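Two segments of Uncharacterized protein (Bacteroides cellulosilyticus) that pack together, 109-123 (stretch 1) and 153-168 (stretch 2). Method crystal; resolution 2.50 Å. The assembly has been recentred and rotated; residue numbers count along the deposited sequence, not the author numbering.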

ATOM      1  N   CYS A 109       4.206   0.918  -2.501  1.00 25.37           N
ATOM      2  CA  CYS A 109       5.217   1.415  -3.440  1.00 25.65           C
ATOM      3  C   CYS A 109       6.074   2.465  -2.750  1.00 25.89           C
ATOM      4  O   CYS A 109       5.543   3.402  -2.154  1.00 25.85           O
ATOM      5  CB  CYS A 109       4.560   1.999  -4.690  1.00 25.57           C
ATOM      6  SG  CYS A 109       3.736   0.746  -5.699  1.00 25.62           S
ATOM      7  N   VAL A 110       7.394   2.296  -2.831  1.00 26.82           N
ATOM      8  CA  VAL A 110       8.351   3.135  -2.106  1.00 27.82           C
ATOM      9  C   VAL A 110       9.410   3.689  -3.060  1.00 28.82           C
ATOM     10  O   VAL A 110      10.192   2.933  -3.643  1.00 28.16           O
ATOM     11  CB  VAL A 110       9.064   2.344  -0.982  1.00 27.71           C
ATOM     12  CG1 VAL A 110       9.917   3.276  -0.125  1.00 27.79           C
ATOM     13  CG2 VAL A 110       8.052   1.599  -0.120  1.00 27.76           C
ATOM     14  N   HIS A 111       9.423   5.011  -3.208  1.00 30.31           N
ATOM     15  CA  HIS A 111      10.505   5.708  -3.902  1.00 31.85           C
ATOM     16  C   HIS A 111      11.642   5.962  -2.905  1.00 32.93           C
ATOM     17  O   HIS A 111      11.414   5.906  -1.692  1.00 32.23           O
ATOM     18  CB  HIS A 111      10.005   7.030  -4.481  1.00 32.16           C
ATOM     19  CG  HIS A 111       8.883   6.873  -5.455  1.00 32.64           C
ATOM     20  ND1 HIS A 111       9.042   6.267  -6.682  1.00 33.27           N
ATOM     21  CD2 HIS A 111       7.582   7.234  -5.383  1.00 33.07           C
ATOM     22  CE1 HIS A 111       7.890   6.268  -7.326  1.00 33.03           C
ATOM     23  NE2 HIS A 111       6.987   6.850  -6.560  1.00 33.27           N
ATOM     24  N   PRO A 112      12.869   6.235  -3.404  1.00 34.81           N
ATOM     25  CA  PRO A 112      13.984   6.558  -2.500  1.00 36.09           C
ATOM     26  C   PRO A 112      13.667   7.746  -1.577  1.00 37.43           C
ATOM     27  O   PRO A 112      13.083   8.730  -2.046  1.00 37.83           O
ATOM     28  CB  PRO A 112      15.122   6.917  -3.460  1.00 35.76           C
ATOM     29  CG  PRO A 112      14.812   6.170  -4.707  1.00 35.64           C
ATOM     30  CD  PRO A 112      13.315   6.163  -4.810  1.00 35.22           C
ATOM     31  N   PRO A 113      14.010   7.649  -0.274  1.00 38.73           N
ATOM     32  CA  PRO A 113      13.796   8.804   0.607  1.00 39.94           C
ATOM     33  C   PRO A 113      14.649  10.008   0.211  1.00 41.78           C
ATOM     34  O   PRO A 113      15.788   9.837  -0.231  1.00 42.48           O
ATOM     35  CB  PRO A 113      14.210   8.282   1.989  1.00 39.46           C
ATOM     36  CG  PRO A 113      14.089   6.804   1.898  1.00 39.21           C
ATOM     37  CD  PRO A 113      14.434   6.457   0.484  1.00 39.00           C
ATOM     38  N   LYS A 114      14.099  11.207   0.382  1.00 43.84           N
ATOM     39  CA  LYS A 114      14.781  12.451  -0.004  1.00 45.48           C
ATOM     40  C   LYS A 114      15.939  12.772   0.945  1.00 45.47           C
ATOM     41  O   LYS A 114      16.976  13.284   0.512  1.00 45.96           O
ATOM     42  CB  LYS A 114      13.801  13.632  -0.036  1.00 46.74           C
ATOM     43  CG  LYS A 114      12.597  13.465  -0.960  1.00 47.67           C
ATOM     44  CD  LYS A 114      12.991  13.404  -2.426  1.00 48.28           C
ATOM     45  CE  LYS A 114      11.764  13.421  -3.325  1.00 49.21           C
ATOM     46  NZ  LYS A 114      12.138  13.602  -4.756  1.00 50.06           N
ATOM     47  N   ASP A 115      15.755  12.468   2.232  1.00 44.44           N
ATOM     48  CA  ASP A 115      16.812  12.632   3.244  1.00 43.83           C
ATOM     49  C   ASP A 115      17.814  11.461   3.322  1.00 43.94           C
ATOM     50  O   ASP A 115      18.711  11.479   4.169  1.00 43.97           O
ATOM     51  CB  ASP A 115      16.203  12.930   4.635  1.00 42.93           C
ATOM     52  CG  ASP A 115      15.301  11.811   5.167  1.00 42.02           C
ATOM     53  OD1 ASP A 115      15.174  10.739   4.531  1.00 40.87           O
ATOM     54  OD2 ASP A 115      14.700  12.021   6.241  1.00 41.28           O
ATOM     55  N   ASN A 116      17.653  10.456   2.453  1.00 43.88           N
ATOM     56  CA  ASN A 116      18.570   9.310   2.350  1.00 44.23           C
ATOM     57  C   ASN A 116      18.672   8.497   3.654  1.00 42.93           C
ATOM     58  O   ASN A 116      19.707   7.892   3.941  1.00 44.21           O
ATOM     59  CB  ASN A 116      19.958   9.788   1.875  1.00 45.63           C
ATOM     60  CG  ASN A 116      20.793   8.676   1.245  1.00 47.11           C
ATOM     61  OD1 ASN A 116      20.266   7.708   0.694  1.00 47.99           O
ATOM     62  ND2 ASN A 116      22.113   8.821   1.321  1.00 47.67           N
ATOM     63  N   ASP A 117      17.582   8.478   4.421  1.00 41.28           N
ATOM     64  CA  ASP A 117      17.505   7.789   5.707  1.00 39.24           C
ATOM     65  C   ASP A 117      16.556   6.600   5.532  1.00 38.47           C
ATOM     66  O   ASP A 117      15.341   6.718   5.732  1.00 37.63           O
ATOM     67  CB  ASP A 117      17.016   8.768   6.783  1.00 38.52           C
ATOM     68  CG  ASP A 117      17.057   8.187   8.191  1.00 38.28           C
ATOM     69  OD1 ASP A 117      16.935   8.981   9.144  1.00 38.81           O
ATOM     70  OD2 ASP A 117      17.203   6.959   8.365  1.00 37.85           O
ATOM     71  N   TYR A 118      17.130   5.461   5.148  1.00 37.62           N
ATOM     72  CA  TYR A 118      16.350   4.253   4.846  1.00 37.23           C
ATOM     73  C   TYR A 118      15.767   3.584   6.090  1.00 37.38           C
ATOM     74  O   TYR A 118      14.655   3.059   6.039  1.00 38.02           O
ATOM     75  CB  TYR A 118      17.180   3.248   4.028  1.00 36.76           C
ATOM     76  CG  TYR A 118      17.234   3.582   2.550  1.00 36.45           C
ATOM     77  CD1 TYR A 118      16.506   2.837   1.617  1.00 36.25           C
ATOM     78  CD2 TYR A 118      17.991   4.657   2.083  1.00 35.90           C
ATOM     79  CE1 TYR A 118      16.545   3.146   0.263  1.00 35.77           C
ATOM     80  CE2 TYR A 118      18.035   4.973   0.731  1.00 35.55           C
ATOM     81  CZ  TYR A 118      17.312   4.216  -0.176  1.00 35.37           C
ATOM     82  OH  TYR A 118      17.352   4.527  -1.514  1.00 34.72           O
ATOM     83  N   SER A 119      16.507   3.602   7.198  1.00 37.09           N
ATOM     84  CA  SER A 119      16.029   3.008   8.452  1.00 36.71           C
ATOM     85  C   SER A 119      14.785   3.717   9.003  1.00 34.85           C
ATOM     86  O   SER A 119      13.879   3.061   9.512  1.00 34.82           O
ATOM     87  CB  SER A 119      17.143   2.995   9.505  1.00 37.63           C
ATOM     88  OG  SER A 119      17.643   4.301   9.723  1.00 39.77           O
ATOM     89  N   LYS A 120      14.745   5.045   8.887  1.00 33.16           N
ATOM     90  CA  LYS A 120      13.591   5.839   9.327  1.00 32.14           C
ATOM     91  C   LYS A 120      12.351   5.563   8.482  1.00 31.20           C
ATOM     92  O   LYS A 120      11.275   5.318   9.024  1.00 30.89           O
ATOM     93  CB  LYS A 120      13.918   7.337   9.293  1.00 32.05           C
ATOM     94  CG  LYS A 120      12.812   8.232   9.844  1.00 32.01           C
ATOM     95  CD  LYS A 120      13.322   9.608  10.255  1.00 32.03           C
ATOM     96  CE  LYS A 120      13.786  10.447   9.072  1.00 31.97           C
ATOM     97  NZ  LYS A 120      12.673  10.816   8.157  1.00 32.10           N
ATOM     98  N   THR A 121      12.514   5.609   7.161  1.00 30.54           N
ATOM     99  CA  THR A 121      11.421   5.334   6.221  1.00 30.13           C
ATOM    100  C   THR A 121      10.867   3.913   6.399  1.00 30.10           C
ATOM    101  O   THR A 121       9.652   3.730   6.409  1.00 29.74           O
ATOM    102  CB  THR A 121      11.853   5.592   4.752  1.00 29.76           C
ATOM    103  OG1 THR A 121      12.031   7.000   4.550  1.00 29.30           O
ATOM    104  CG2 THR A 121      10.814   5.087   3.747  1.00 29.59           C
ATOM    105  N   PHE A 122      11.751   2.928   6.561  1.00 30.49           N
ATOM    106  CA  PHE A 122      11.319   1.530   6.735  1.00 31.06           C
ATOM    107  C   PHE A 122      10.749   1.212   8.114  1.00 32.04           C
ATOM    108  O   PHE A 122       9.973   0.266   8.249  1.00 32.45           O
ATOM    109  CB  PHE A 122      12.423   0.540   6.346  1.00 30.72           C
ATOM    110  CG  PHE A 122      12.389   0.171   4.895  1.00 30.46           C
ATOM    111  CD1 PHE A 122      12.862   1.051   3.929  1.00 30.24           C
ATOM    112  CD2 PHE A 122      11.824  -1.031   4.487  1.00 30.28           C
ATOM    113  CE1 PHE A 122      12.801   0.722   2.584  1.00 30.76           C
ATOM    114  CE2 PHE A 122      11.762  -1.366   3.146  1.00 30.38           C
ATOM    115  CZ  PHE A 122      12.251  -0.490   2.191  1.00 30.62           C
ATOM    116  N   ARG A 123      11.126   1.994   9.122  1.00 33.46           N
ATOM    117  CA  ARG A 123      10.472   1.939  10.433  1.00 34.87           C
ATOM    118  C   ARG A 123       9.029   2.447  10.324  1.00 33.44           C
ATOM    119  O   ARG A 123       8.120   1.885  10.939  1.00 33.59           O
ATOM    120  CB  ARG A 123      11.263   2.764  11.454  1.00 37.58           C
ATOM    121  CG  ARG A 123      10.806   2.634  12.901  1.00 40.55           C
ATOM    122  CD  ARG A 123      11.772   3.368  13.827  1.00 43.24           C
ATOM    123  NE  ARG A 123      11.108   3.930  15.008  1.00 45.81           N
ATOM    124  CZ  ARG A 123      11.625   4.865  15.814  1.00 47.77           C
ATOM    125  NH1 ARG A 123      12.840   5.378  15.600  1.00 48.00           N
ATOM    126  NH2 ARG A 123      10.915   5.300  16.856  1.00 48.88           N
ATOM    127  N   GLU A 153      23.852   1.428  -5.565  1.00 49.94           N
ATOM    128  CA  GLU A 153      23.892   1.526  -4.101  1.00 50.73           C
ATOM    129  C   GLU A 153      22.496   1.518  -3.470  1.00 50.10           C
ATOM    130  O   GLU A 153      22.298   0.899  -2.420  1.00 49.88           O
ATOM    131  CB  GLU A 153      24.680   2.775  -3.662  1.00 51.73           C
ATOM    132  CG  GLU A 153      24.815   2.991  -2.151  1.00 53.04           C
ATOM    133  CD  GLU A 153      25.396   1.798  -1.401  1.00 54.60           C
ATOM    134  OE1 GLU A 153      25.024   1.598  -0.224  1.00 55.72           O
ATOM    135  OE2 GLU A 153      26.225   1.056  -1.976  1.00 55.81           O
ATOM    136  N   HIS A 154      21.539   2.193  -4.108  1.00 49.07           N
ATOM    137  CA  HIS A 154      20.165   2.243  -3.593  1.00 47.86           C
ATOM    138  C   HIS A 154      19.497   0.862  -3.484  1.00 46.00           C
ATOM    139  O   HIS A 154      18.670   0.659  -2.598  1.00 44.93           O
ATOM    140  CB  HIS A 154      19.291   3.245  -4.375  1.00 48.61           C
ATOM    141  CG  HIS A 154      19.024   2.865  -5.801  1.00 49.79           C
ATOM    142  ND1 HIS A 154      17.910   2.148  -6.184  1.00 50.13           N
ATOM    143  CD2 HIS A 154      19.708   3.131  -6.940  1.00 50.09           C
ATOM    144  CE1 HIS A 154      17.929   1.974  -7.495  1.00 49.76           C
ATOM    145  NE2 HIS A 154      19.009   2.562  -7.976  1.00 49.85           N
ATOM    146  N   MET A 155      19.878  -0.083  -4.348  1.00 44.74           N
ATOM    147  CA  MET A 155      19.352  -1.455  -4.273  1.00 44.70           C
ATOM    148  C   MET A 155      19.757  -2.197  -3.000  1.00 44.32           C
ATOM    149  O   MET A 155      18.914  -2.831  -2.363  1.00 44.71           O
ATOM    150  CB  MET A 155      19.767  -2.283  -5.494  1.00 45.18           C
ATOM    151  CG  MET A 155      18.898  -2.054  -6.716  1.00 45.71           C
ATOM    152  SD  MET A 155      17.179  -2.558  -6.493  1.00 45.98           S
ATOM    153  CE  MET A 155      17.371  -4.323  -6.262  1.00 46.19           C
ATOM    154  N   TYR A 156      21.039  -2.126  -2.648  1.00 43.67           N
ATOM    155  CA  TYR A 156      21.534  -2.705  -1.390  1.00 43.03           C
ATOM    156  C   TYR A 156      20.877  -2.041  -0.174  1.00 42.17           C
ATOM    157  O   TYR A 156      20.549  -2.723   0.799  1.00 42.12           O
ATOM    158  CB  TYR A 156      23.067  -2.597  -1.284  1.00 43.06           C
ATOM    159  CG  TYR A 156      23.839  -3.470  -2.262  1.00 42.68           C
ATOM    160  CD1 TYR A 156      23.685  -4.860  -2.259  1.00 42.66           C
ATOM    161  CD2 TYR A 156      24.737  -2.913  -3.178  1.00 42.51           C
ATOM    162  CE1 TYR A 156      24.389  -5.665  -3.146  1.00 42.57           C
ATOM    163  CE2 TYR A 156      25.446  -3.711  -4.069  1.00 42.31           C
ATOM    164  CZ  TYR A 156      25.271  -5.086  -4.047  1.00 42.61           C
ATOM    165  OH  TYR A 156      25.968  -5.885  -4.923  1.00 42.73           O
ATOM    166  N   GLN A 157      20.694  -0.720  -0.242  1.00 41.70           N
ATOM    167  CA  GLN A 157      20.000   0.043   0.807  1.00 41.86           C
ATOM    168  C   GLN A 157      18.546  -0.407   0.991  1.00 41.26           C
ATOM    169  O   GLN A 157      18.114  -0.661   2.121  1.00 40.54           O
ATOM    170  CB  GLN A 157      20.044   1.553   0.513  1.00 42.44           C
ATOM    171  CG  GLN A 157      21.413   2.193   0.707  1.00 43.18           C
ATOM    172  CD  GLN A 157      21.425   3.674   0.355  1.00 44.20           C
ATOM    173  OE1 GLN A 157      21.294   4.045  -0.813  1.00 44.93           O
ATOM    174  NE2 GLN A 157      21.594   4.530   1.362  1.00 44.14           N
ATOM    175  N   PHE A 158      17.810  -0.502  -0.120  1.00 40.65           N
ATOM    176  CA  PHE A 158      16.411  -0.972  -0.116  1.00 39.90           C
ATOM    177  C   PHE A 158      16.262  -2.381   0.464  1.00 39.61           C
ATOM    178  O   PHE A 158      15.426  -2.608   1.342  1.00 39.36           O
ATOM    179  CB  PHE A 158      15.793  -0.943  -1.534  1.00 39.66           C
ATOM    180  CG  PHE A 158      14.997   0.300  -1.832  1.00 39.46           C
ATOM    181  CD1 PHE A 158      15.437   1.231  -2.772  1.00 39.16           C
ATOM    182  CD2 PHE A 158      13.794   0.539  -1.174  1.00 39.62           C
ATOM    183  CE1 PHE A 158      14.696   2.374  -3.044  1.00 38.85           C
ATOM    184  CE2 PHE A 158      13.052   1.680  -1.441  1.00 39.07           C
ATOM    185  CZ  PHE A 158      13.503   2.599  -2.376  1.00 38.61           C
ATOM    186  N   VAL A 159      17.083  -3.310  -0.022  1.00 39.07           N
ATOM    187  CA  VAL A 159      16.961  -4.726   0.337  1.00 39.16           C
ATOM    188  C   VAL A 159      17.374  -5.004   1.789  1.00 39.10           C
ATOM    189  O   VAL A 159      16.692  -5.759   2.484  1.00 39.73           O
ATOM    190  CB  VAL A 159      17.734  -5.632  -0.655  1.00 39.22           C
ATOM    191  CG1 VAL A 159      17.723  -7.092  -0.207  1.00 39.37           C
ATOM    192  CG2 VAL A 159      17.128  -5.519  -2.047  1.00 39.42           C
ATOM    193  N   SER A 160      18.469  -4.403   2.250  1.00 39.27           N
ATOM    194  CA  SER A 160      18.918  -4.600   3.638  1.00 39.60           C
ATOM    195  C   SER A 160      17.944  -3.974   4.643  1.00 38.70           C
ATOM    196  O   SER A 160      17.646  -4.578   5.675  1.00 38.92           O
ATOM    197  CB  SER A 160      20.339  -4.062   3.851  1.00 40.05           C
ATOM    198  OG  SER A 160      20.358  -2.649   3.926  1.00 41.38           O
ATOM    199  N   ALA A 161      17.448  -2.776   4.327  1.00 37.74           N
ATOM    200  CA  ALA A 161      16.426  -2.111   5.144  1.00 37.19           C
ATOM    201  C   ALA A 161      15.110  -2.895   5.199  1.00 36.61           C
ATOM    202  O   ALA A 161      14.430  -2.887   6.225  1.00 37.14           O
ATOM    203  CB  ALA A 161      16.173  -0.696   4.641  1.00 37.02           C
ATOM    204  N   SER A 162      14.755  -3.564   4.101  1.00 35.64           N
ATOM    205  CA  SER A 162      13.582  -4.445   4.069  1.00 35.61           C
ATOM    206  C   SER A 162      13.757  -5.665   4.977  1.00 35.81           C
ATOM    207  O   SER A 162      12.805  -6.101   5.626  1.00 35.89           O
ATOM    208  CB  SER A 162      13.288  -4.922   2.638  1.00 35.35           C
ATOM    209  OG  SER A 162      13.105  -3.841   1.743  1.00 34.70           O
ATOM    210  N   GLU A 163      14.969  -6.214   5.006  1.00 36.41           N
ATOM    211  CA  GLU A 163      15.269  -7.409   5.807  1.00 37.13           C
ATOM    212  C   GLU A 163      15.271  -7.152   7.318  1.00 36.90           C
ATOM    213  O   GLU A 163      14.887  -8.033   8.087  1.00 35.79           O
ATOM    214  CB  GLU A 163      16.597  -8.034   5.361  1.00 37.71           C
ATOM    215  CG  GLU A 163      16.489  -8.715   4.002  1.00 38.48           C
ATOM    216  CD  GLU A 163      17.825  -8.982   3.330  1.00 39.24           C
ATOM    217  OE1 GLU A 163      17.895  -9.955   2.547  1.00 40.43           O
ATOM    218  OE2 GLU A 163      18.798  -8.226   3.555  1.00 38.85           O
ATOM    219  N   LYS A 164      15.689  -5.958   7.736  1.00 37.48           N
ATOM    220  CA  LYS A 164      15.642  -5.583   9.155  1.00 38.65           C
ATOM    221  C   LYS A 164      14.214  -5.478   9.687  1.00 36.95           C
ATOM    222  O   LYS A 164      13.970  -5.798  10.849  1.00 37.26           O
ATOM    223  CB  LYS A 164      16.395  -4.270   9.415  1.00 41.24           C
ATOM    224  CG  LYS A 164      17.902  -4.394   9.237  1.00 44.07           C
ATOM    225  CD  LYS A 164      18.666  -3.285   9.945  1.00 46.33           C
ATOM    226  CE  LYS A 164      20.168  -3.526   9.869  1.00 47.68           C
ATOM    227  NZ  LYS A 164      20.935  -2.551  10.696  1.00 48.66           N
ATOM    228  N   GLU A 165      13.280  -5.040   8.839  1.00 35.27           N
ATOM    229  CA  GLU A 165      11.870  -4.891   9.229  1.00 33.85           C
ATOM    230  C   GLU A 165      10.968  -6.042   8.749  1.00 32.74           C
ATOM    231  O   GLU A 165       9.746  -5.943   8.843  1.00 32.95           O
ATOM    232  CB  GLU A 165      11.336  -3.534   8.742  1.00 33.49           C
ATOM    233  CG  GLU A 165      12.075  -2.316   9.308  1.00 33.21           C
ATOM    234  CD  GLU A 165      11.777  -2.021  10.775  1.00 32.82           C
ATOM    235  OE1 GLU A 165      10.996  -2.761  11.412  1.00 32.53           O
ATOM    236  OE2 GLU A 165      12.333  -1.032  11.302  1.00 32.22           O
ATOM    237  N   GLY A 166      11.569  -7.133   8.265  1.00 31.98           N
ATOM    238  CA  GLY A 166      10.840  -8.344   7.882  1.00 31.25           C
ATOM    239  C   GLY A 166       9.914  -8.148   6.699  1.00 31.20           C
ATOM    240  O   GLY A 166       8.751  -8.551   6.740  1.00 31.07           O
ATOM    241  N   ILE A 167      10.440  -7.529   5.644  1.00 31.01           N
ATOM    242  CA  ILE A 167       9.655  -7.143   4.476  1.00 30.95           C
ATOM    243  C   ILE A 167      10.262  -7.791   3.230  1.00 31.30           C
ATOM    244  O   ILE A 167      11.477  -7.758   3.047  1.00 31.86           O
ATOM    245  CB  ILE A 167       9.612  -5.601   4.345  1.00 30.74           C
ATOM    246  CG1 ILE A 167       8.762  -4.998   5.475  1.00 30.57           C
ATOM    247  CG2 ILE A 167       9.056  -5.168   2.992  1.00 30.72           C
ATOM    248  CD1 ILE A 167       8.969  -3.514   5.694  1.00 30.41           C
ATOM    249  N   LYS A 168       9.411  -8.382   2.390  1.00 31.60           N
ATOM    250  CA  LYS A 168       9.836  -8.975   1.119  1.00 32.10           C
ATOM    251  C   LYS A 168       9.801  -7.919   0.009  1.00 31.76           C
ATOM    252  O   LYS A 168       8.713  -7.475  -0.368  1.00 31.83           O
ATOM    253  CB  LYS A 168       8.922 -10.136   0.728  1.00 33.41           C
ATOM    254  CG  LYS A 168       9.012 -11.348   1.636  1.00 34.59           C
ATOM    255  CD  LYS A 168       8.220 -12.508   1.055  1.00 35.89           C
ATOM    256  CE  LYS A 168       8.039 -13.629   2.066  1.00 37.29           C
ATOM    257  NZ  LYS A 168       7.060 -14.645   1.585  1.00 38.23           N
TER

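The helix of stretch 2 lies against the loop and first helical turns of stretch 1, with helix axes 9.5 Å apart at closest approach and inclined at 47°. No hydrogen bond crosses the contact; the contact is made chiefly by aromatic rings packed against apolar groups and the aliphatic parts of longer side chains.

Near the start of the helix, H154 meets the neighbouring stretch through its CB, 3.7 Å from Y118 OH, while its imidazole leads away. One turn on, Q157 points toward stretch 1. Its CB sits 3.7 Å from the centroid of the Y118 ring and only 4° off the ring normal, an almost ideal CH-pi contact. Glutamine suits this partly exposed place because its aliphatic portion can cover an aromatic face while its amide remains at the margin, where Q157 NE2 comes within 3.5 Å of N116 OD1.

F158 is the centre of the contact. Its CB points sideways, but chi1 of -96°, between the usual wells, accompanies a ring whose end comes nearer to stretch 1. Y118 directs its edge at one face of this ring, with centroids 5.1 Å apart and planes at 90°, so that ring hydrogens of the tyrosine meet the pi cloud of the phenylalanine. The edge of the F158 ring is also used: F158 CE2 lies 3.8 Å from V110 CG1, F158 CE1 lies 4.1 Å from P112 CG, and F158 CD2 lies 3.8 Å from F122 CZ. A flat, apolar side chain can thus touch loop and helix at once.

A161, the next residue to point toward stretch 1, has just a methyl group, small enough to touch both Y118 and F122. A161 CB is 4.1 Å from Y118 CB and stands over one face of F122, 4.0 Å from the ring centroid. S162 follows, also small, and its hydroxyl is turned back to its own helix: S162 OG donates to F158 O at 2.7 Å. This bond satisfies a buried polar group even as S162 OG approaches F122 CE2 to 3.1 Å.

E165 is the first residue to leave helical geometry. Its methylene carbon E165 CG packs 3.5 Å from F122 O, and E165 OE2 lies 3.6 Å from R123 CA, so the side chain reaches the backbone of stretch 1 at two neighbouring residues, while its carboxylate stays at a partly exposed site. The positive phi of G166, 66°, is readily adopted by glycine as the chain turns. I167 then points back toward stretch 1, its CD1 4.0 Å from F122 CD2, adding a branched apolar side chain to the buried surroundings of that ring.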